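PDB 6OAE: mucin-like protocadherin from Homo sapiens, which probably mediates calcium-dependent heterophilic adhesion between neighbouring microvilli through its extracellular cadherin repeats, here the first two, and so controls microvillar packing. Local coordinates for residues V15-N20 with T59-E63; D92-P98 with E128-D134; T22-I28 with N52-L56. All blocks are in the same frame, centred on the assembly; numbering follows the deposited sequence.

Interaction 1: V15-N20 with T59-E63; sequences VEENTN and TPDYE. With CA (calcium ion), chain D; CA (calcium ion), chain C.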
loop_
_atom_site.group_PDB
_atom_site.type_symbol
_atom_site.label_atom_id
_atom_site.label_comp_id
_atom_site.label_asym_id
_atom_site.label_seq_id
_atom_site.Cartn_x
_atom_site.Cartn_y
_atom_site.Cartn_z
ATOM N N VAL A 15 -15.012 7.485 -0.770
ATOM C CA VAL A 15 -15.203 6.295 -1.644
ATOM C C VAL A 15 -13.992 5.389 -1.433
ATOM O O VAL A 15 -12.892 5.850 -1.626
ATOM C CB VAL A 15 -15.388 6.682 -3.125
ATOM C CG1 VAL A 15 -15.580 5.456 -4.005
ATOM C CG2 VAL A 15 -16.557 7.654 -3.318
ATOM N N GLU A 16 -14.216 4.138 -1.049
ATOM C CA GLU A 16 -13.122 3.146 -0.936
ATOM C C GLU A 16 -12.586 2.884 -2.334
ATOM O O GLU A 16 -13.394 2.731 -3.262
ATOM C CB GLU A 16 -13.585 1.826 -0.334
ATOM C CG GLU A 16 -14.112 1.978 1.065
ATOM C CD GLU A 16 -13.994 0.731 1.922
ATOM O OE1 GLU A 16 -13.885 -0.396 1.364
ATOM O OE2 GLU A 16 -14.004 0.896 3.138
ATOM N N GLU A 17 -11.268 2.840 -2.480
ATOM C CA GLU A 17 -10.662 2.541 -3.798
ATOM C C GLU A 17 -11.186 1.187 -4.261
ATOM O O GLU A 17 -11.576 0.363 -3.398
ATOM C CB GLU A 17 -9.148 2.578 -3.746
ATOM C CG GLU A 17 -8.533 1.599 -2.772
ATOM C CD GLU A 17 -7.050 1.402 -3.003
ATOM O OE1 GLU A 17 -6.360 1.031 -2.044
ATOM O OE2 GLU A 17 -6.605 1.616 -4.135
ATOM N N ASN A 18 -11.238 0.991 -5.582
ATOM C CA ASN A 18 -11.710 -0.247 -6.250
ATOM C C ASN A 18 -13.237 -0.381 -6.142
ATOM O O ASN A 18 -13.732 -1.411 -6.556
ATOM C CB ASN A 18 -10.968 -1.489 -5.739
ATOM C CG ASN A 18 -9.471 -1.297 -5.828
ATOM O OD1 ASN A 18 -8.985 -0.645 -6.753
ATOM N ND2 ASN A 18 -8.733 -1.844 -4.871
ATOM N N THR A 19 -13.952 0.616 -5.630
ATOM C CA THR A 19 -15.430 0.633 -5.637
ATOM C C THR A 19 -15.926 1.251 -6.941
ATOM O O THR A 19 -15.469 2.354 -7.284
ATOM C CB THR A 19 -16.007 1.373 -4.429
ATOM O OG1 THR A 19 -15.361 0.787 -3.297
ATOM C CG2 THR A 19 -17.511 1.244 -4.346
ATOM N N ASN A 20 -16.832 0.544 -7.618
ATOM C CA ASN A 20 -17.547 1.029 -8.826
ATOM C C ASN A 20 -18.763 1.799 -8.317
ATOM O O ASN A 20 -19.688 1.163 -7.803
ATOM C CB ASN A 20 -17.875 -0.149 -9.745
ATOM C CG ASN A 20 -18.787 0.173 -10.903
ATOM O OD1 ASN A 20 -19.420 1.239 -10.943
ATOM N ND2 ASN A 20 -18.894 -0.757 -11.841
ATOM N N THR A 59 -13.304 3.863 -11.477
ATOM C CA THR A 59 -13.084 3.149 -10.214
ATOM C C THR A 59 -11.779 3.704 -9.643
ATOM O O THR A 59 -10.706 3.504 -10.217
ATOM C CB THR A 59 -13.168 1.634 -10.438
ATOM O OG1 THR A 59 -14.546 1.295 -10.639
ATOM C CG2 THR A 59 -12.636 0.864 -9.255
ATOM N N PRO A 60 -11.820 4.430 -8.506
ATOM C CA PRO A 60 -10.627 5.078 -7.970
ATOM C C PRO A 60 -9.543 4.092 -7.523
ATOM O O PRO A 60 -9.864 2.935 -7.202
ATOM C CB PRO A 60 -11.116 5.822 -6.718
ATOM C CG PRO A 60 -12.603 5.881 -6.867
ATOM C CD PRO A 60 -12.989 4.665 -7.665
ATOM N N ASP A 61 -8.306 4.574 -7.520
ATOM C CA ASP A 61 -7.112 3.817 -7.074
ATOM C C ASP A 61 -6.305 4.746 -6.177
ATOM O O ASP A 61 -5.684 5.679 -6.696
ATOM C CB ASP A 61 -6.295 3.309 -8.259
ATOM C CG ASP A 61 -4.960 2.675 -7.882
ATOM O OD1 ASP A 61 -4.741 2.444 -6.696
ATOM O OD2 ASP A 61 -4.169 2.440 -8.787
ATOM N N TYR A 62 -6.316 4.475 -4.879
ATOM C CA TYR A 62 -5.616 5.274 -3.846
ATOM C C TYR A 62 -4.119 5.451 -4.179
ATOM O O TYR A 62 -3.565 6.535 -3.854
ATOM C CB TYR A 62 -5.798 4.638 -2.475
ATOM C CG TYR A 62 -5.203 5.451 -1.365
ATOM C CD1 TYR A 62 -5.944 6.434 -0.734
ATOM C CD2 TYR A 62 -3.892 5.256 -0.959
ATOM C CE1 TYR A 62 -5.406 7.204 0.292
ATOM C CE2 TYR A 62 -3.341 6.015 0.061
ATOM C CZ TYR A 62 -4.098 6.992 0.685
ATOM O OH TYR A 62 -3.549 7.739 1.690
ATOM N N GLU A 63 -3.488 4.458 -4.804
ATOM C CA GLU A 63 -2.046 4.490 -5.176
ATOM C C GLU A 63 -1.808 5.411 -6.398
ATOM O O GLU A 63 -0.672 5.850 -6.581
ATOM C CB GLU A 63 -1.529 3.067 -5.419
ATOM C CG GLU A 63 -1.265 2.279 -4.139
ATOM C CD GLU A 63 -2.482 1.825 -3.334
ATOM O OE1 GLU A 63 -3.369 1.163 -3.912
ATOM O OE2 GLU A 63 -2.549 2.112 -2.125
HETATM CA CA CA D . -5.002 0.438 -5.408
HETATM CA CA CA C . -4.179 0.381 -1.473
HETATM O O HOH W 1 -6.422 -0.076 -7.283
#

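Interaction 2: D92-P98 with E128-D134; sequences DVNDNAP and EDRDKDD. With CA (calcium ion), chain E; CA (calcium ion), chain C; CA (calcium ion), chain D.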
loop_
_atom_site.group_PDB
_atom_site.type_symbol
_atom_site.label_atom_id
_atom_site.label_comp_id
_atom_site.label_asym_id
_atom_site.label_seq_id
_atom_site.Cartn_x
_atom_site.Cartn_y
_atom_site.Cartn_z
ATOM N N ASP A 92 -7.886 4.282 1.301
ATOM C CA ASP A 92 -6.930 3.192 1.010
ATOM C C ASP A 92 -7.533 1.860 1.456
ATOM O O ASP A 92 -8.179 1.786 2.551
ATOM C CB ASP A 92 -5.569 3.442 1.662
ATOM C CG ASP A 92 -4.579 2.339 1.336
ATOM O OD1 ASP A 92 -4.570 1.865 0.144
ATOM O OD2 ASP A 92 -3.853 1.920 2.276
ATOM N N VAL A 93 -7.337 0.851 0.625
ATOM C CA VAL A 93 -7.670 -0.574 0.871
ATOM C C VAL A 93 -6.339 -1.339 0.818
ATOM O O VAL A 93 -5.422 -0.912 0.059
ATOM C CB VAL A 93 -8.693 -1.065 -0.172
ATOM C CG1 VAL A 93 -8.807 -2.589 -0.228
ATOM C CG2 VAL A 93 -10.067 -0.427 0.059
ATOM N N ASN A 94 -6.217 -2.408 1.594
ATOM C CA ASN A 94 -5.047 -3.318 1.515
ATOM C C ASN A 94 -5.231 -4.158 0.248
ATOM O O ASN A 94 -5.763 -5.286 0.345
ATOM C CB ASN A 94 -4.892 -4.137 2.811
ATOM C CG ASN A 94 -3.695 -5.060 2.756
ATOM O OD1 ASN A 94 -2.886 -4.944 1.844
ATOM N ND2 ASN A 94 -3.583 -5.975 3.714
ATOM N N ASP A 95 -4.840 -3.625 -0.914
ATOM C CA ASP A 95 -5.100 -4.252 -2.236
ATOM C C ASP A 95 -3.788 -4.652 -2.940
ATOM O O ASP A 95 -3.868 -5.121 -4.103
ATOM C CB ASP A 95 -5.980 -3.345 -3.116
ATOM C CG ASP A 95 -5.409 -1.991 -3.493
ATOM O OD1 ASP A 95 -4.542 -1.482 -2.761
ATOM O OD2 ASP A 95 -5.858 -1.417 -4.545
ATOM N N ASN A 96 -2.637 -4.500 -2.275
ATOM C CA ASN A 96 -1.295 -4.837 -2.806
ATOM C C ASN A 96 -0.621 -5.827 -1.856
ATOM O O ASN A 96 -0.792 -5.701 -0.624
ATOM C CB ASN A 96 -0.447 -3.580 -3.022
ATOM C CG ASN A 96 -0.987 -2.728 -4.155
ATOM O OD1 ASN A 96 -0.690 -2.975 -5.317
ATOM N ND2 ASN A 96 -1.779 -1.730 -3.828
ATOM N N ALA A 97 0.097 -6.800 -2.418
ATOM C CA ALA A 97 0.846 -7.819 -1.648
ATOM C C ALA A 97 2.276 -7.317 -1.464
ATOM O O ALA A 97 2.821 -6.624 -2.332
ATOM C CB ALA A 97 0.798 -9.160 -2.343
ATOM N N PRO A 98 2.931 -7.614 -0.320
ATOM C CA PRO A 98 4.344 -7.294 -0.174
ATOM C C PRO A 98 5.114 -8.236 -1.104
ATOM O O PRO A 98 4.674 -9.343 -1.357
ATOM C CB PRO A 98 4.643 -7.519 1.319
ATOM C CG PRO A 98 3.588 -8.532 1.753
ATOM C CD PRO A 98 2.377 -8.252 0.879
ATOM N N GLU A 128 8.764 -4.775 -0.162
ATOM C CA GLU A 128 8.069 -3.509 -0.495
ATOM C C GLU A 128 6.617 -3.837 -0.827
ATOM O O GLU A 128 6.376 -4.869 -1.495
ATOM C CB GLU A 128 8.719 -2.773 -1.664
ATOM C CG GLU A 128 8.285 -1.321 -1.754
ATOM C CD GLU A 128 9.163 -0.503 -2.681
ATOM O OE1 GLU A 128 10.177 -1.062 -3.175
ATOM O OE2 GLU A 128 8.842 0.673 -2.909
ATOM N N ASP A 129 5.720 -2.989 -0.334
ATOM C CA ASP A 129 4.254 -3.110 -0.503
ATOM C C ASP A 129 3.759 -1.770 -1.047
ATOM O O ASP A 129 4.004 -0.736 -0.378
ATOM C CB ASP A 129 3.652 -3.514 0.840
ATOM C CG ASP A 129 2.194 -3.857 0.790
ATOM O OD1 ASP A 129 1.445 -3.172 0.042
ATOM O OD2 ASP A 129 1.805 -4.790 1.504
ATOM N N ARG A 130 3.086 -1.784 -2.206
ATOM C CA ARG A 130 2.586 -0.542 -2.874
ATOM C C ARG A 130 1.480 0.121 -2.034
ATOM O O ARG A 130 1.141 1.268 -2.341
ATOM C CB ARG A 130 2.174 -0.832 -4.322
ATOM C CG ARG A 130 3.344 -1.197 -5.232
ATOM C CD ARG A 130 2.934 -1.407 -6.683
ATOM N NE ARG A 130 4.078 -1.700 -7.543
ATOM C CZ ARG A 130 4.984 -0.806 -7.923
ATOM N NH1 ARG A 130 5.999 -1.181 -8.688
ATOM N NH2 ARG A 130 4.881 0.465 -7.546
ATOM N N ASP A 131 0.933 -0.542 -1.014
ATOM C CA ASP A 131 0.158 0.139 0.053
ATOM C C ASP A 131 1.193 0.825 0.944
ATOM O O ASP A 131 1.703 0.180 1.884
ATOM C CB ASP A 131 -0.723 -0.840 0.827
ATOM C CG ASP A 131 -1.707 -1.567 -0.055
ATOM O OD1 ASP A 131 -2.372 -0.876 -0.856
ATOM O OD2 ASP A 131 -1.802 -2.807 0.050
ATOM N N LYS A 132 1.513 2.075 0.649
ATOM C CA LYS A 132 2.639 2.807 1.292
ATOM C C LYS A 132 2.487 2.826 2.823
ATOM O O LYS A 132 3.507 2.906 3.496
ATOM C CB LYS A 132 2.695 4.249 0.794
ATOM C CG LYS A 132 3.150 4.450 -0.642
ATOM C CD LYS A 132 3.665 5.878 -0.897
ATOM C CE LYS A 132 2.588 6.913 -1.195
ATOM N NZ LYS A 132 1.490 6.971 -0.186
ATOM N N ASP A 133 1.259 2.783 3.345
ATOM C CA ASP A 133 0.970 2.916 4.796
ATOM C C ASP A 133 1.072 1.565 5.512
ATOM O O ASP A 133 1.045 1.582 6.735
ATOM C CB ASP A 133 -0.402 3.569 5.005
ATOM C CG ASP A 133 -0.471 4.973 4.408
ATOM O OD1 ASP A 133 0.292 5.833 4.871
ATOM O OD2 ASP A 133 -1.278 5.187 3.459
ATOM N N ASP A 134 1.180 0.443 4.790
ATOM C CA ASP A 134 1.194 -0.915 5.398
ATOM C C ASP A 134 2.514 -1.099 6.161
ATOM O O ASP A 134 3.577 -0.873 5.555
ATOM C CB ASP A 134 0.997 -2.021 4.358
ATOM C CG ASP A 134 -0.443 -2.226 3.925
ATOM O OD1 ASP A 134 -1.330 -1.465 4.407
ATOM O OD2 ASP A 134 -0.679 -3.165 3.136
HETATM CA CA CA E . -0.628 -4.491 1.309
HETATM CA CA CA C . -4.179 0.381 -1.473
HETATM CA CA CA D . -5.002 0.438 -5.408
HETATM O O HOH W 2 -3.501 -0.686 2.975
HETATM O O HOH W 3 -1.277 3.114 1.924
HETATM O O HOH W 4 3.032 -4.408 -3.783
HETATM O O HOH W 1 -6.422 -0.076 -7.283
#

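Interaction 3: T22-I28 with N52-L56; sequences TEPLVDI and NQLFL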
loop_
_atom_site.group_PDB
_atom_site.type_symbol
_atom_site.label_atom_id
_atom_site.label_comp_id
_atom_site.label_asym_id
_atom_site.label_seq_id
_atom_site.Cartn_x
_atom_site.Cartn_y
_atom_site.Cartn_z
ATOM N N THR A 22 -21.709 3.653 -9.748
ATOM C CA THR A 22 -22.467 3.925 -10.993
ATOM C C THR A 22 -23.579 4.939 -10.727
ATOM O O THR A 22 -23.920 5.728 -11.628
ATOM C CB THR A 22 -22.998 2.598 -11.556
ATOM O OG1 THR A 22 -21.833 1.886 -12.014
ATOM C CG2 THR A 22 -23.986 2.809 -12.667
ATOM N N GLU A 23 -24.163 4.880 -9.548
ATOM C CA GLU A 23 -25.257 5.766 -9.114
ATOM C C GLU A 23 -24.704 7.180 -8.950
ATOM O O GLU A 23 -23.499 7.366 -8.759
ATOM C CB GLU A 23 -25.857 5.245 -7.811
ATOM C CG GLU A 23 -24.880 5.263 -6.641
ATOM C CD GLU A 23 -25.375 4.514 -5.421
ATOM O OE1 GLU A 23 -26.601 4.314 -5.326
ATOM O OE2 GLU A 23 -24.539 4.144 -4.547
ATOM N N PRO A 24 -25.570 8.207 -9.001
ATOM C CA PRO A 24 -25.126 9.585 -8.786
ATOM C C PRO A 24 -24.518 9.823 -7.398
ATOM O O PRO A 24 -24.955 9.210 -6.437
ATOM C CB PRO A 24 -26.396 10.437 -8.970
ATOM C CG PRO A 24 -27.560 9.477 -9.041
ATOM C CD PRO A 24 -27.006 8.100 -9.284
ATOM N N LEU A 25 -23.513 10.701 -7.318
ATOM C CA LEU A 25 -22.973 11.206 -6.022
ATOM C C LEU A 25 -23.944 12.220 -5.460
ATOM O O LEU A 25 -24.168 12.229 -4.238
ATOM C CB LEU A 25 -21.619 11.899 -6.222
ATOM C CG LEU A 25 -20.479 11.020 -6.695
ATOM C CD1 LEU A 25 -19.244 11.874 -6.986
ATOM C CD2 LEU A 25 -20.179 9.935 -5.669
ATOM N N VAL A 26 -24.489 13.075 -6.311
ATOM C CA VAL A 26 -25.321 14.189 -5.799
ATOM C C VAL A 26 -26.162 14.800 -6.919
ATOM O O VAL A 26 -25.707 14.859 -8.067
ATOM C CB VAL A 26 -24.422 15.225 -5.090
ATOM C CG1 VAL A 26 -23.597 16.059 -6.057
ATOM C CG2 VAL A 26 -25.218 16.114 -4.156
ATOM N N ASP A 27 -27.351 15.244 -6.545
ATOM C CA ASP A 27 -28.245 16.078 -7.383
ATOM C C ASP A 27 -27.735 17.524 -7.298
ATOM O O ASP A 27 -27.418 18.004 -6.191
ATOM C CB ASP A 27 -29.697 15.888 -6.958
ATOM C CG ASP A 27 -30.262 14.500 -7.262
ATOM O OD1 ASP A 27 -29.483 13.574 -7.605
ATOM O OD2 ASP A 27 -31.477 14.346 -7.160
ATOM N N ILE A 28 -27.610 18.183 -8.431
ATOM C CA ILE A 28 -27.217 19.611 -8.497
ATOM C C ILE A 28 -28.517 20.384 -8.673
ATOM O O ILE A 28 -29.231 20.125 -9.666
ATOM C CB ILE A 28 -26.211 19.873 -9.622
ATOM C CG1 ILE A 28 -24.994 18.942 -9.515
ATOM C CG2 ILE A 28 -25.799 21.353 -9.652
ATOM C CD1 ILE A 28 -24.202 18.823 -10.792
ATOM N N ASN A 52 -28.369 16.940 -14.498
ATOM C CA ASN A 52 -28.102 17.772 -13.289
ATOM C C ASN A 52 -27.720 16.871 -12.107
ATOM O O ASN A 52 -28.070 17.200 -10.948
ATOM C CB ASN A 52 -29.289 18.709 -13.003
ATOM C CG ASN A 52 -29.405 19.795 -14.048
ATOM O OD1 ASN A 52 -28.476 20.026 -14.825
ATOM N ND2 ASN A 52 -30.537 20.471 -14.070
ATOM N N GLN A 53 -27.021 15.765 -12.388
ATOM C CA GLN A 53 -26.459 14.873 -11.340
ATOM C C GLN A 53 -24.977 14.711 -11.630
ATOM O O GLN A 53 -24.613 14.669 -12.827
ATOM C CB GLN A 53 -27.172 13.521 -11.325
ATOM C CG GLN A 53 -28.658 13.607 -10.987
ATOM C CD GLN A 53 -29.315 12.247 -10.958
ATOM O OE1 GLN A 53 -29.259 11.498 -11.914
ATOM N NE2 GLN A 53 -29.952 11.916 -9.859
ATOM N N LEU A 54 -24.160 14.630 -10.578
ATOM C CA LEU A 54 -22.713 14.399 -10.681
ATOM C C LEU A 54 -22.466 12.905 -10.502
ATOM O O LEU A 54 -22.953 12.321 -9.511
ATOM C CB LEU A 54 -21.953 15.192 -9.628
ATOM C CG LEU A 54 -20.436 15.035 -9.657
ATOM C CD1 LEU A 54 -19.851 15.574 -10.941
ATOM C CD2 LEU A 54 -19.810 15.702 -8.442
ATOM N N PHE A 55 -21.734 12.336 -11.430
ATOM C CA PHE A 55 -21.341 10.913 -11.426
ATOM C C PHE A 55 -19.821 10.790 -11.439
ATOM O O PHE A 55 -19.152 11.697 -11.982
ATOM C CB PHE A 55 -21.889 10.218 -12.670
ATOM C CG PHE A 55 -23.381 10.104 -12.768
ATOM C CD1 PHE A 55 -24.134 11.092 -13.395
ATOM C CD2 PHE A 55 -24.033 8.972 -12.293
ATOM C CE1 PHE A 55 -25.510 10.968 -13.502
ATOM C CE2 PHE A 55 -25.415 8.855 -12.396
ATOM C CZ PHE A 55 -26.147 9.845 -13.012
ATOM N N LEU A 56 -19.326 9.693 -10.859
ATOM C CA LEU A 56 -17.959 9.148 -11.049
ATOM C C LEU A 56 -18.016 8.221 -12.255
ATOM O O LEU A 56 -18.898 7.361 -12.232
ATOM C CB LEU A 56 -17.545 8.323 -9.823
ATOM C CG LEU A 56 -16.680 8.981 -8.768
ATOM C CD1 LEU A 56 -16.406 7.997 -7.645
ATOM C CD2 LEU A 56 -15.373 9.483 -9.364
HETATM O O HOH W 5 -21.124 7.807 -10.156
#

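Interaction 1: V15-N20 with T59-E63
This is a calcium-bridged contact at the membrane-proximal end of the first cadherin repeat, where the chain leaving strand 12-16 meets the loop between strands 53-56 and 67-76. The long side chain of Glu-17 brings its carboxylate between two ions, one oxygen for each: OE1 binds the chain C calcium at 2.4 Å, while OE2 binds the chain D calcium, also at 2.4 Å, and accepts a hydrogen bond from Tyr-62 N (3.0 Å). Asp-61 OD1 ligates the chain D ion and, by accepting from Glu-63 N, closes an Asx turn; Glu-63 OE1 bridges both ions. The ions' charge offsets the repulsion of these acids, Glu-17 OE2 lying 3.3 Å from both Asp-61 OD1 and Glu-63 OE1. Behind the metals, Asn-18 N donates to Pro-60 O (2.9 Å), fixing the type II turn from Glu-16 to Thr-19 against the loop. Pro-60, apolar and stiff, packs its CG on Val-15 CG1 (4.2 Å) and also touches Val-90 of strand 79-91. Asn-18 ND2 donates to Asp-95 OD2, another chain D ligand. Glu-17 and Asp-Tyr-Glu are the classical cadherin XEX and DXE motifs.

Interaction 2: D92-P98 with E128-D134
The inter-repeat linker of a cadherin, carrying the DxNDN sequence as Asp-92 to Asn-96, here wraps two calcium ions together with the acidic loop Asp-129 to Asp-134 of the second repeat, and reaches a third through Asp-95. Metal coordination dominates. The chain E ion takes Asn-94 OD1, Asn-96 O, both oxygens of Asp-129, Asp-131 OD2 and Asp-134 OD2, and Asp-183 completes it. The chain C ion binds Asp-92 OD1, Val-93 O, Asp-95 OD1 and Asp-131 OD1, with Glu-17 and Glu-63 completing it, so Asp-131 bridges the two sites; Asp-95 OD2 binds the chain D ion and accepts from Asn-18 ND2. Asn-94 supplies a neutral amide oxygen amid so many carboxylates. Direct hydrogen bonds reinforce the metals: Asn-96 N and side-chain ND2 donate to Asp-131 OD2 (3.0 Å) and OD1 (3.1 Å), and Asp-131 N donates to Asp-129 OD1 in an Asx turn. Pro-98 contributes packing and a CA-H...O contact to Glu-128 O. Waters bridge the two loops; water 2 donates to both Asp-92 OD2 and Asp-134 OD1, lying 2.7 Å from each.

Interaction 3: T22-I28 with N52-L56
The outermost strand 26-27 pairs antiparallel with the central strand 53-56 of a three-stranded sheet in the first cadherin repeat. Leu-54 N donates to Val-26 O (3.0 Å), Leu-25 N to Leu-54 O (2.8 Å) and Ile-28 N to Asn-52 O (2.7 Å). Val-26 and Leu-54 form a hydrogen-bonded pair, Asp-27 and Gln-53 a non-hydrogen-bonded one. Leu-25 and Val-26 together lie opposite Leu-54 in a classic beta bulge, which lets both turn to the Leu-54 side.

The two faces differ in character. On the face of Val-26 and Leu-54, branched aliphatic side chains pack together: Leu-54 CB touches both Val-26 CG1 (4.0 Å) and Ile-28 CD1 (4.4 Å), while Leu-54 CD2 meets Leu-25 CD1 at 4.1 Å. Leu-25 CD1 also lies 4.3 Å from Leu-56 CG, so it fills the hollow between the two leucines. On the other face, the more exposed Asp-27 and Gln-53 pair through polar ends, Gln-53 NE2 donating to Asp-27 OD1 (2.8 Å). The rigid Pro-24 ring lies over one face of Phe-55, a CH-pi contact with Pro-24 CB 4.3 Å from the ring centroid; Thr-22 O approaches the ring's edge. Where the strands separate, a water lies 2.7 Å from Leu-56 N, whose hydrogen bond it accepts, and 2.8 Å from Glu-23 O.

Strand 47-50 flanks strand 53-56 on its far side, where Arg-48 makes a cation-pi contact with Phe-55 and Phe-47 packs on Leu-54. The aliphatic face turns into the sandwich core, meeting the opposing sheet: Leu-54 touches Ala-70 and Ile-28 Leu-72 of strand 67-76, while Leu-54 and Leu-25 reach Val-86 and Val-88 of strand 79-91.

How the interactions relate
Interactions 1 and 2 share two of the three ions of the linker cluster, those of chains C and D, and their centres are 14 Å apart. Water 1 is shared, and direct contacts join them: Glu-17 OE1 lies 2.8 Å from Val-93 N and Asn-18 ND2 2.9 Å from Asp-95 OD2, both probable hydrogen bonds. The chain E ion belongs to interaction 2. Interaction 3 stands apart, its centre about 17 Å from that of interaction 1 and 30 Å from that of interaction 2, yet 22-28 comes just after 15-20, and 52-56 just before 59-63. It belongs to the sandwich of the first repeat; interaction 1 supplies that repeat's ligands, and interaction 2 ties the linker to the second repeat.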